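Local coordinates for protein eukaryotic peptide chain release factor GTP-binding subunit (Schizosaccharomyces pombe, PDB 1R5B) that is the GTP-binding subunit of a eukaryotic translation release factor, a multidomain protein of the elongation factor Tu type with a P-loop NTPase domain, at residues A[20-24]-A[279-283]; A[41-47]-A[120-126]; A[198-203]-A[247-251]; A[396-402]-A[423-429]. The contacts are given in a common frame with arbitrary orientation. Residue numbers count along the deposited sequence, not the author numbering.

In the fold
The four contacts do not touch. Contacts 2 and 3 both lie in the GTP-binding domain, with centres about 29 Å apart. Contact 2 pairs two inner strands of its sheet, and strand 42-50 runs on into a sequence consistent with a P-loop. Contact 3 joins a helix start to a loop elsewhere in that domain. Contact 1 ties the start of the model to the beta domain that follows the GTP-binding domain, 33 Å from contact 2 between centres. Contact 4 is an edge-strand pairing in the C-terminal domain, 31 Å between centres from both contact 1 and contact 2. Contacts 3 and 4 are farthest apart: 57 Å between centres, on opposite sides of the chain's centre.

Contact 1 of 4, residues A[20-24]-A[279-283]; sequences TEDAT and ASKYK
A CA-H...O contact marks this strand-like antiparallel approach: T20 CA lies 3.4 Å from K281 O, with an angle of 166° at the hydrogen. The directions from T20 to D22 and from A279 to Y282 differ by 165°. The CA atoms of E21 and S280 are 4.3 Å apart. T20 lies beside K281 at 5.1 Å between CA atoms, and D22 beside A279 at 5.4 Å. D22 N is 3.1 Å from A279 O. The two segments bury 255 Å² between them, at the surface of the protein. Residues 20-22 run extended in a loop with no regular secondary structure. Residues 280-283 are strand, and they belong to the antiparallel sheet of the second domain, a beta barrel in factors of the elongation factor Tu type. A279 and S280 both face E290 of the neighbouring strand 287-292, which makes a classic beta bulge. E21 takes chi1 m and chi2 p. Its CG comes to 3.4 Å from S280 OG, and its OE2 reaches 3.8 Å from Y282 CD2. Y282 has chi1 p. D22 is in the t rotamer, with CB directed toward segment 279-283. Its OD2 makes a weak hydrogen bond to T390. K281 is fully extended and its end leads away, to a hydrogen bond from NZ to V346 O.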
# COMPACT_ATOMS: atom_id res chain seq x y z
N THR A 20 27.17 -10.11 -0.35
CA THR A 20 26.80 -8.84 -1.04
C THR A 20 25.31 -8.87 -1.48
O THR A 20 24.44 -9.27 -0.70
CB THR A 20 27.80 -8.53 -2.20
OG1 THR A 20 28.00 -9.71 -3.00
CG2 THR A 20 29.20 -8.23 -1.65
N GLU A 21 25.01 -8.46 -2.71
CA GLU A 21 23.64 -8.15 -3.12
C GLU A 21 22.72 -9.38 -3.27
O GLU A 21 23.18 -10.51 -3.29
CB GLU A 21 23.64 -7.33 -4.42
CG GLU A 21 24.04 -5.86 -4.26
CD GLU A 21 25.54 -5.60 -4.38
OE1 GLU A 21 26.20 -6.18 -5.27
OE2 GLU A 21 26.07 -4.79 -3.59
N ASP A 22 21.42 -9.10 -3.37
CA ASP A 22 20.39 -10.11 -3.59
C ASP A 22 19.90 -9.93 -5.03
O ASP A 22 19.34 -8.89 -5.36
CB ASP A 22 19.25 -9.88 -2.58
CG ASP A 22 18.13 -10.88 -2.70
OD1 ASP A 22 17.29 -10.74 -3.62
OD2 ASP A 22 17.97 -11.81 -1.89
N ALA A 23 20.13 -10.93 -5.88
CA ALA A 23 19.90 -10.81 -7.33
C ALA A 23 18.47 -10.41 -7.69
O ALA A 23 18.25 -9.44 -8.40
CB ALA A 23 20.29 -12.12 -8.05
N THR A 24 17.50 -11.18 -7.18
CA THR A 24 16.08 -10.94 -7.45
C THR A 24 15.20 -11.27 -6.23
O THR A 24 15.36 -12.33 -5.62
CB THR A 24 15.61 -11.79 -8.66
OG1 THR A 24 15.98 -13.16 -8.47
CG2 THR A 24 16.31 -11.38 -9.96
N ALA A 279 17.68 -6.34 1.36
CA ALA A 279 17.99 -6.83 0.03
C ALA A 279 19.49 -6.91 -0.23
O ALA A 279 19.94 -7.78 -0.95
CB ALA A 279 17.32 -5.97 -1.02
N SER A 280 20.28 -6.00 0.34
CA SER A 280 21.72 -6.03 0.14
C SER A 280 22.51 -5.68 1.37
O SER A 280 21.97 -5.13 2.33
CB SER A 280 22.13 -5.07 -0.97
OG SER A 280 21.41 -5.37 -2.15
N LYS A 281 23.79 -6.01 1.33
CA LYS A 281 24.73 -5.68 2.39
C LYS A 281 26.08 -5.41 1.76
O LYS A 281 26.69 -6.31 1.19
CB LYS A 281 24.83 -6.82 3.40
CG LYS A 281 25.78 -6.53 4.57
CD LYS A 281 25.84 -7.69 5.57
CE LYS A 281 26.73 -7.34 6.77
NZ LYS A 281 27.33 -8.56 7.40
N TYR A 282 26.55 -4.17 1.83
CA TYR A 282 27.89 -3.83 1.38
C TYR A 282 28.57 -2.88 2.37
O TYR A 282 28.06 -2.66 3.46
CB TYR A 282 27.88 -3.28 -0.07
CG TYR A 282 26.88 -2.17 -0.37
CD1 TYR A 282 27.28 -0.84 -0.44
CD2 TYR A 282 25.53 -2.47 -0.63
CE1 TYR A 282 26.35 0.18 -0.73
CE2 TYR A 282 24.61 -1.46 -0.92
CZ TYR A 282 25.03 -0.14 -0.98
OH TYR A 282 24.12 0.85 -1.27
N LYS A 283 29.74 -2.36 1.99
CA LYS A 283 30.51 -1.44 2.82
C LYS A 283 30.77 -0.17 2.02
O LYS A 283 31.40 -0.23 0.96
CB LYS A 283 31.86 -2.07 3.20
CG LYS A 283 31.82 -3.01 4.41
CD LYS A 283 32.63 -2.49 5.61
CE LYS A 283 31.75 -2.32 6.85
NZ LYS A 283 31.35 -3.61 7.47

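Contact 2 of 4, residues A[41-47]-A[120-126]; sequences KEHVNIV and HRRFSLL
V44, in the t rotamer, lies against F123: V44 CG1 is 3.8 Å from F123 CD2. I46 continues this face, its CG2 3.9 Å from F123 CB and 4.0 Å from L125 CD2. Beneath them, strands 42-47 and 121-125 run parallel, 4.5 Å apart at closest and crossing at -36°. The register pairs E42 with R121 and continues in step to I46 with L125. E42 N donates to H120 O (3.0 Å), V44 N to R122 O (2.8 Å) and I46 N to S124 O (3.0 Å). R122 N donates to E42 O (2.8 Å), S124 N to V44 O (2.8 Å) and L126 N to I46 O (2.9 Å). Strands 42-47 and 121-125 are the first and third of the Ras-like G domain, in sheet order 2-3-1-4-5-6. E42 OE1 forms a salt bridge with R121 NE at 3.1 Å, and a water links OE1 to R121 NH2. E42 also pairs with K269, and R121 NH1 donates to M263 O. H43 and R122 share the opposite face, with R122 CD over the H43 ring.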
# COMPACT_ATOMS: atom_id res chain seq x y z
N LYS A 41 -5.99 -8.04 -4.06
CA LYS A 41 -5.76 -6.59 -3.95
C LYS A 41 -5.63 -6.07 -2.51
O LYS A 41 -6.31 -6.55 -1.60
CB LYS A 41 -6.90 -5.83 -4.64
CG LYS A 41 -6.91 -5.98 -6.15
CD LYS A 41 -8.21 -5.47 -6.76
CE LYS A 41 -8.36 -5.91 -8.21
NZ LYS A 41 -8.34 -4.77 -9.14
N GLU A 42 -4.77 -5.08 -2.31
CA GLU A 42 -4.51 -4.51 -0.99
C GLU A 42 -5.70 -3.69 -0.49
O GLU A 42 -6.16 -2.81 -1.18
CB GLU A 42 -3.25 -3.63 -1.04
CG GLU A 42 -2.90 -2.91 0.26
CD GLU A 42 -1.76 -1.90 0.11
OE1 GLU A 42 -1.35 -1.61 -1.04
OE2 GLU A 42 -1.28 -1.38 1.14
N HIS A 43 -6.17 -3.97 0.72
CA HIS A 43 -7.27 -3.23 1.31
C HIS A 43 -6.76 -1.92 1.86
O HIS A 43 -5.77 -1.91 2.59
CB HIS A 43 -7.92 -3.98 2.45
CG HIS A 43 -8.71 -5.17 2.02
ND1 HIS A 43 -8.27 -6.06 1.06
CD2 HIS A 43 -9.91 -5.65 2.45
CE1 HIS A 43 -9.17 -7.01 0.90
NE2 HIS A 43 -10.17 -6.79 1.73
N VAL A 44 -7.48 -0.85 1.54
CA VAL A 44 -7.15 0.51 1.97
C VAL A 44 -8.43 1.20 2.44
O VAL A 44 -9.50 0.95 1.90
CB VAL A 44 -6.56 1.30 0.79
CG1 VAL A 44 -6.19 2.70 1.19
CG2 VAL A 44 -5.33 0.58 0.27
N ASN A 45 -8.31 2.04 3.47
CA ASN A 45 -9.42 2.84 3.96
C ASN A 45 -9.25 4.27 3.51
O ASN A 45 -8.18 4.87 3.69
CB ASN A 45 -9.46 2.84 5.49
CG ASN A 45 -9.87 1.49 6.07
OD1 ASN A 45 -9.57 1.19 7.22
ND2 ASN A 45 -10.57 0.69 5.29
N ILE A 46 -10.30 4.83 2.92
CA ILE A 46 -10.26 6.18 2.38
C ILE A 46 -11.45 6.97 2.88
O ILE A 46 -12.56 6.44 2.97
CB ILE A 46 -10.20 6.15 0.84
CG1 ILE A 46 -9.96 7.56 0.28
CG2 ILE A 46 -11.46 5.56 0.25
CD1 ILE A 46 -9.51 7.55 -1.16
N VAL A 47 -11.22 8.22 3.22
CA VAL A 47 -12.29 9.09 3.68
C VAL A 47 -12.27 10.37 2.87
O VAL A 47 -11.20 10.89 2.57
CB VAL A 47 -12.18 9.38 5.19
CG1 VAL A 47 -10.90 10.17 5.53
CG2 VAL A 47 -13.40 10.13 5.67
N HIS A 120 -4.42 -2.38 -8.26
CA HIS A 120 -3.73 -3.02 -7.14
C HIS A 120 -4.45 -2.95 -5.80
O HIS A 120 -4.02 -3.62 -4.86
CB HIS A 120 -2.33 -2.42 -6.98
CG HIS A 120 -1.50 -2.47 -8.23
ND1 HIS A 120 -1.02 -3.66 -8.75
CD2 HIS A 120 -1.04 -1.49 -9.04
CE1 HIS A 120 -0.32 -3.40 -9.84
NE2 HIS A 120 -0.31 -2.09 -10.03
N ARG A 121 -5.51 -2.15 -5.68
CA ARG A 121 -6.09 -1.87 -4.36
C ARG A 121 -7.61 -1.91 -4.29
O ARG A 121 -8.30 -1.61 -5.27
CB ARG A 121 -5.63 -0.50 -3.87
CG ARG A 121 -4.19 -0.46 -3.45
CD ARG A 121 -3.66 0.93 -3.11
NE ARG A 121 -2.30 0.85 -2.61
CZ ARG A 121 -1.48 1.88 -2.42
NH1 ARG A 121 -1.86 3.13 -2.68
NH2 ARG A 121 -0.26 1.64 -1.96
N ARG A 122 -8.13 -2.27 -3.11
CA ARG A 122 -9.55 -2.10 -2.79
C ARG A 122 -9.76 -1.05 -1.71
O ARG A 122 -9.35 -1.26 -0.56
CB ARG A 122 -10.15 -3.41 -2.28
CG ARG A 122 -11.59 -3.22 -1.78
CD ARG A 122 -12.25 -4.47 -1.28
NE ARG A 122 -12.43 -5.43 -2.36
CZ ARG A 122 -13.16 -6.53 -2.25
NH1 ARG A 122 -13.78 -6.83 -1.10
NH2 ARG A 122 -13.28 -7.36 -3.29
N PHE A 123 -10.46 0.03 -2.06
CA PHE A 123 -10.67 1.15 -1.15
C PHE A 123 -12.03 1.10 -0.49
O PHE A 123 -13.05 1.28 -1.14
CB PHE A 123 -10.53 2.46 -1.90
CG PHE A 123 -9.20 2.64 -2.54
CD1 PHE A 123 -8.95 2.10 -3.78
CD2 PHE A 123 -8.20 3.35 -1.92
CE1 PHE A 123 -7.73 2.26 -4.38
CE2 PHE A 123 -6.98 3.52 -2.52
CZ PHE A 123 -6.74 2.96 -3.75
N SER A 124 -12.03 0.89 0.82
CA SER A 124 -13.24 0.96 1.62
C SER A 124 -13.53 2.41 1.99
O SER A 124 -12.69 3.07 2.60
CB SER A 124 -13.07 0.08 2.86
OG SER A 124 -14.09 0.31 3.80
N LEU A 125 -14.71 2.92 1.63
CA LEU A 125 -15.07 4.31 1.94
C LEU A 125 -15.61 4.46 3.36
O LEU A 125 -16.64 3.91 3.68
CB LEU A 125 -16.13 4.83 0.97
CG LEU A 125 -15.73 5.00 -0.50
CD1 LEU A 125 -16.91 4.72 -1.40
CD2 LEU A 125 -15.22 6.40 -0.78
N LEU A 126 -14.89 5.21 4.20
CA LEU A 126 -15.32 5.49 5.57
C LEU A 126 -16.26 6.70 5.63
O LEU A 126 -16.33 7.49 4.69
CB LEU A 126 -14.10 5.76 6.47
CG LEU A 126 -12.91 4.79 6.48
CD1 LEU A 126 -12.00 5.08 7.66
CD2 LEU A 126 -13.35 3.34 6.54
O HOH W 1 1.32 -0.74 -1.03

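Contact 3 of 4, residues A[198-203]-A[247-251]; sequences WSEERY and VCPWY
An N-capped helix start in the GTP-binding domain meets the loop 247-251 here. S199 is the N-cap of helix 200-218, and its OG accepts from R202 N at 3.1 Å. W198, just before it, has left-handed backbone angles (53/36). Its carbonyl is met by the indole of the loop: W250 NE1 donates to W198 O at 2.7 Å. W250 takes chi1 p and chi2 -95°, which lays its ring along the first helical turn. E200 CB sits over the five-membered ring of W250, 3.5 Å from its centroid and 6° off the normal, a CH-pi contact. Y203, with chi1 t, brings CB to 3.6 Å from W250 CH2. The Y203 ring and the six-membered ring of W250 lie obliquely, with centroids 5.3 Å apart. The W198 ring, chi1 m, packs on V247 and C248. V247 CG1 lies over its five-membered ring, 3.7 Å from the centroid. C248 SG is 3.6 Å from W198 CE3, an oblique sulfur-aromatic contact. The segments bury 415 Å². Helix 200-218 connects the parallel strands 184-189 and 226-230, so the N-cap and the two tryptophans stand at the start of the helix in a beta-alpha-beta unit of the P-loop NTPase fold.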
# COMPACT_ATOMS: atom_id res chain seq x y z
N TRP A 198 -11.22 24.65 -17.26
CA TRP A 198 -9.91 24.04 -17.11
C TRP A 198 -8.82 25.11 -17.20
O TRP A 198 -7.74 24.89 -17.73
CB TRP A 198 -9.71 22.91 -18.14
CG TRP A 198 -10.55 21.70 -17.84
CD1 TRP A 198 -11.80 21.42 -18.34
CD2 TRP A 198 -10.23 20.62 -16.96
NE1 TRP A 198 -12.26 20.24 -17.82
CE2 TRP A 198 -11.32 19.73 -16.97
CE3 TRP A 198 -9.12 20.32 -16.15
CZ2 TRP A 198 -11.33 18.55 -16.22
CZ3 TRP A 198 -9.14 19.16 -15.40
CH2 TRP A 198 -10.24 18.29 -15.44
N SER A 199 -9.13 26.29 -16.67
CA SER A 199 -8.17 27.38 -16.68
C SER A 199 -7.03 27.02 -15.74
O SER A 199 -7.26 26.76 -14.56
CB SER A 199 -8.82 28.67 -16.21
OG SER A 199 -7.84 29.62 -15.84
N GLU A 200 -5.80 27.02 -16.26
CA GLU A 200 -4.62 26.91 -15.41
C GLU A 200 -4.51 28.09 -14.42
O GLU A 200 -3.99 27.91 -13.33
CB GLU A 200 -3.34 26.80 -16.24
CG GLU A 200 -2.18 26.18 -15.48
CD GLU A 200 -0.86 26.20 -16.23
OE1 GLU A 200 -0.77 26.83 -17.31
OE2 GLU A 200 0.10 25.59 -15.70
N GLU A 201 -4.97 29.28 -14.81
CA GLU A 201 -4.97 30.43 -13.90
C GLU A 201 -5.83 30.19 -12.65
O GLU A 201 -5.44 30.58 -11.57
CB GLU A 201 -5.46 31.70 -14.59
CG GLU A 201 -4.36 32.65 -15.01
CD GLU A 201 -4.04 32.51 -16.49
OE1 GLU A 201 -3.83 31.35 -16.93
OE2 GLU A 201 -4.02 33.54 -17.21
N ARG A 202 -7.00 29.57 -12.83
CA ARG A 202 -7.92 29.29 -11.74
C ARG A 202 -7.36 28.19 -10.85
O ARG A 202 -7.45 28.27 -9.63
CB ARG A 202 -9.28 28.82 -12.29
CG ARG A 202 -10.49 29.45 -11.64
CD ARG A 202 -10.72 29.08 -10.17
NE ARG A 202 -10.60 30.26 -9.32
CZ ARG A 202 -11.42 30.63 -8.33
NH1 ARG A 202 -12.48 29.91 -7.98
NH2 ARG A 202 -11.17 31.76 -7.68
N TYR A 203 -6.79 27.17 -11.48
CA TYR A 203 -6.26 26.01 -10.75
C TYR A 203 -5.11 26.43 -9.87
O TYR A 203 -5.08 26.11 -8.68
CB TYR A 203 -5.79 24.92 -11.72
CG TYR A 203 -5.18 23.73 -11.02
CD1 TYR A 203 -5.97 22.82 -10.34
CD2 TYR A 203 -3.81 23.52 -11.03
CE1 TYR A 203 -5.41 21.73 -9.69
CE2 TYR A 203 -3.24 22.42 -10.38
CZ TYR A 203 -4.04 21.54 -9.72
OH TYR A 203 -3.47 20.45 -9.08
N VAL A 247 -8.83 18.78 -23.85
CA VAL A 247 -9.61 19.37 -22.76
C VAL A 247 -8.75 20.21 -21.80
O VAL A 247 -9.17 21.29 -21.36
CB VAL A 247 -10.36 18.27 -21.96
CG1 VAL A 247 -11.11 18.86 -20.78
CG2 VAL A 247 -11.34 17.53 -22.87
N CYS A 248 -7.56 19.73 -21.47
CA CYS A 248 -6.67 20.39 -20.53
C CYS A 248 -5.22 20.04 -20.90
O CYS A 248 -4.68 19.03 -20.46
CB CYS A 248 -7.00 19.94 -19.10
SG CYS A 248 -5.89 20.55 -17.81
N PRO A 249 -4.62 20.88 -21.74
CA PRO A 249 -3.26 20.62 -22.24
C PRO A 249 -2.16 20.72 -21.18
O PRO A 249 -1.12 20.06 -21.33
CB PRO A 249 -3.04 21.71 -23.31
CG PRO A 249 -4.33 22.46 -23.45
CD PRO A 249 -5.19 22.12 -22.28
N TRP A 250 -2.38 21.52 -20.14
CA TRP A 250 -1.33 21.89 -19.20
C TRP A 250 -1.11 20.90 -18.06
O TRP A 250 0.01 20.75 -17.58
CB TRP A 250 -1.57 23.30 -18.63
CG TRP A 250 -2.96 23.52 -18.12
CD1 TRP A 250 -4.00 24.07 -18.81
CD2 TRP A 250 -3.47 23.18 -16.83
NE1 TRP A 250 -5.13 24.10 -18.02
CE2 TRP A 250 -4.83 23.56 -16.79
CE3 TRP A 250 -2.91 22.60 -15.68
CZ2 TRP A 250 -5.64 23.37 -15.66
CZ3 TRP A 250 -3.71 22.42 -14.55
CH2 TRP A 250 -5.06 22.80 -14.56
N TYR A 251 -2.17 20.22 -17.61
CA TYR A 251 -2.03 19.19 -16.58
C TYR A 251 -1.54 17.92 -17.23
O TYR A 251 -2.18 17.39 -18.15
CB TYR A 251 -3.35 18.87 -15.86
CG TYR A 251 -3.17 17.84 -14.76
CD1 TYR A 251 -2.47 18.16 -13.61
CD2 TYR A 251 -3.68 16.55 -14.88
CE1 TYR A 251 -2.28 17.23 -12.59
CE2 TYR A 251 -3.50 15.61 -13.86
CZ TYR A 251 -2.80 15.96 -12.72
OH TYR A 251 -2.60 15.05 -11.69

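Contact 4 of 4, residues A[396-402]-A[423-429]; sequences SFAKLLH and KIIAELE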
# COMPACT_ATOMS: atom_id res chain seq x y z
N SER A 396 9.31 -27.45 4.48
CA SER A 396 8.68 -28.75 4.32
C SER A 396 7.26 -28.74 4.87
O SER A 396 6.92 -27.91 5.73
CB SER A 396 9.50 -29.83 5.04
OG SER A 396 9.56 -29.54 6.43
N PHE A 397 6.42 -29.67 4.40
CA PHE A 397 5.02 -29.69 4.81
C PHE A 397 4.89 -30.61 6.01
O PHE A 397 5.57 -31.61 6.08
CB PHE A 397 4.12 -30.12 3.65
CG PHE A 397 4.15 -29.18 2.47
CD1 PHE A 397 3.14 -28.25 2.28
CD2 PHE A 397 5.21 -29.22 1.55
CE1 PHE A 397 3.17 -27.37 1.20
CE2 PHE A 397 5.25 -28.34 0.47
CZ PHE A 397 4.23 -27.42 0.29
N ALA A 398 4.02 -30.25 6.95
CA ALA A 398 3.88 -30.96 8.21
C ALA A 398 2.50 -31.60 8.34
O ALA A 398 2.38 -32.79 8.59
CB ALA A 398 4.14 -30.02 9.38
N LYS A 399 1.46 -30.79 8.18
CA LYS A 399 0.08 -31.26 8.27
C LYS A 399 -0.70 -30.89 7.01
O LYS A 399 -1.60 -30.03 7.06
CB LYS A 399 -0.61 -30.66 9.51
CG LYS A 399 0.04 -31.03 10.84
CD LYS A 399 -0.84 -30.64 12.03
CE LYS A 399 -0.26 -31.12 13.36
NZ LYS A 399 0.26 -29.98 14.17
N LEU A 400 -0.36 -31.53 5.88
CA LEU A 400 -1.07 -31.34 4.59
C LEU A 400 -2.56 -31.51 4.84
O LEU A 400 -3.01 -32.57 5.25
CB LEU A 400 -0.58 -32.34 3.51
CG LEU A 400 -0.26 -31.79 2.12
CD1 LEU A 400 0.99 -30.92 2.15
CD2 LEU A 400 -0.07 -32.88 1.08
N LEU A 401 -3.32 -30.45 4.58
CA LEU A 401 -4.69 -30.34 5.08
C LEU A 401 -5.74 -30.24 3.94
O LEU A 401 -6.72 -30.99 3.94
CB LEU A 401 -4.81 -29.15 6.06
CG LEU A 401 -5.11 -29.43 7.54
CD1 LEU A 401 -4.79 -28.23 8.41
CD2 LEU A 401 -6.57 -29.87 7.75
N HIS A 402 -5.51 -29.33 2.98
CA HIS A 402 -6.52 -29.00 1.95
C HIS A 402 -6.00 -28.85 0.51
O HIS A 402 -4.81 -28.62 0.28
CB HIS A 402 -7.22 -27.71 2.35
CG HIS A 402 -8.01 -27.82 3.62
ND1 HIS A 402 -7.43 -27.76 4.86
CD2 HIS A 402 -9.34 -27.96 3.83
CE1 HIS A 402 -8.36 -27.88 5.79
NE2 HIS A 402 -9.53 -27.99 5.19
N LYS A 423 -3.60 -26.86 -5.43
CA LYS A 423 -3.51 -25.81 -4.43
C LYS A 423 -3.26 -26.37 -3.00
O LYS A 423 -2.90 -27.55 -2.86
CB LYS A 423 -4.79 -24.96 -4.53
CG LYS A 423 -4.74 -23.84 -5.59
CD LYS A 423 -5.55 -24.16 -6.86
CE LYS A 423 -6.78 -23.25 -6.99
NZ LYS A 423 -7.68 -23.63 -8.11
N ILE A 424 -3.40 -25.54 -1.94
CA ILE A 424 -3.29 -26.03 -0.54
C ILE A 424 -3.75 -25.06 0.57
O ILE A 424 -3.86 -23.86 0.36
CB ILE A 424 -1.81 -26.42 -0.22
CG1 ILE A 424 -1.75 -27.60 0.76
CG2 ILE A 424 -1.06 -25.21 0.32
CD1 ILE A 424 -0.58 -27.55 1.79
N ILE A 425 -4.02 -25.61 1.76
CA ILE A 425 -4.04 -24.85 3.02
C ILE A 425 -3.53 -25.73 4.18
O ILE A 425 -4.29 -26.51 4.76
CB ILE A 425 -5.46 -24.17 3.28
CG1 ILE A 425 -6.09 -24.50 4.65
CG2 ILE A 425 -6.45 -24.46 2.14
CD1 ILE A 425 -5.43 -23.80 5.85
N ALA A 426 -2.23 -25.64 4.50
CA ALA A 426 -1.62 -26.52 5.52
C ALA A 426 -0.31 -26.02 6.16
O ALA A 426 0.31 -25.06 5.70
CB ALA A 426 -1.39 -27.89 4.93
N GLU A 427 0.09 -26.72 7.23
CA GLU A 427 1.27 -26.35 8.04
C GLU A 427 2.59 -26.52 7.29
O GLU A 427 2.77 -27.47 6.52
CB GLU A 427 1.34 -27.18 9.35
CG GLU A 427 0.85 -26.46 10.60
CD GLU A 427 1.46 -26.99 11.88
OE1 GLU A 427 0.73 -27.64 12.67
OE2 GLU A 427 2.67 -26.76 12.11
N LEU A 428 3.50 -25.59 7.55
CA LEU A 428 4.84 -25.61 6.98
C LEU A 428 5.85 -25.39 8.10
O LEU A 428 5.51 -24.89 9.17
CB LEU A 428 5.01 -24.52 5.92
CG LEU A 428 4.93 -25.01 4.47
CD1 LEU A 428 3.53 -25.56 4.18
CD2 LEU A 428 5.30 -23.89 3.48
N GLU A 429 7.10 -25.76 7.83
CA GLU A 429 8.16 -25.68 8.82
C GLU A 429 9.50 -25.38 8.14
O GLU A 429 9.76 -25.86 7.01
CB GLU A 429 8.21 -26.98 9.64
CG GLU A 429 7.61 -26.86 11.04
CD GLU A 429 7.78 -28.12 11.87
OE1 GLU A 429 8.93 -28.56 12.07
OE2 GLU A 429 6.75 -28.67 12.34
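Strand 396-397, the start of segment 396-402, is an edge strand of the antiparallel sheet in the eEF1A-like C-terminal domain, beside strand 426-430. S396 makes a hydrogen-bonded pair with E429: S396 N donates to E429 O and E429 N to S396 O, both at 3.0 Å. F397 and L428 form the next, non-hydrogen-bonded pair. The end of the F397 side chain comes nearer to segment 423-429, with CD1 3.3 Å from L428 CD1 and CE1 3.8 Å from I424 CD1. It also touches I369 of strand 364-371, on the far side of strand 426-430. A398 N donates to E427 O at 3.1 Å. Beyond it the register slips by two residues: F397 faces L428, but L401 faces A426. K399 reaches across the surface, and its NZ makes a salt bridge with E427 OE1 at 2.8 Å. L400 points CB away, but its CD1 returns to 3.7 Å from I424 CD1. L401 CB rests 3.8 Å from A426 CB. H402 pairs with I425. Its carbonyl receives a weak hydrogen bond from I425 N, with H402 O and I425 N 3.4 Å apart. The imidazole donates weakly from H402 ND1 to I425 O, also at 3.4 Å.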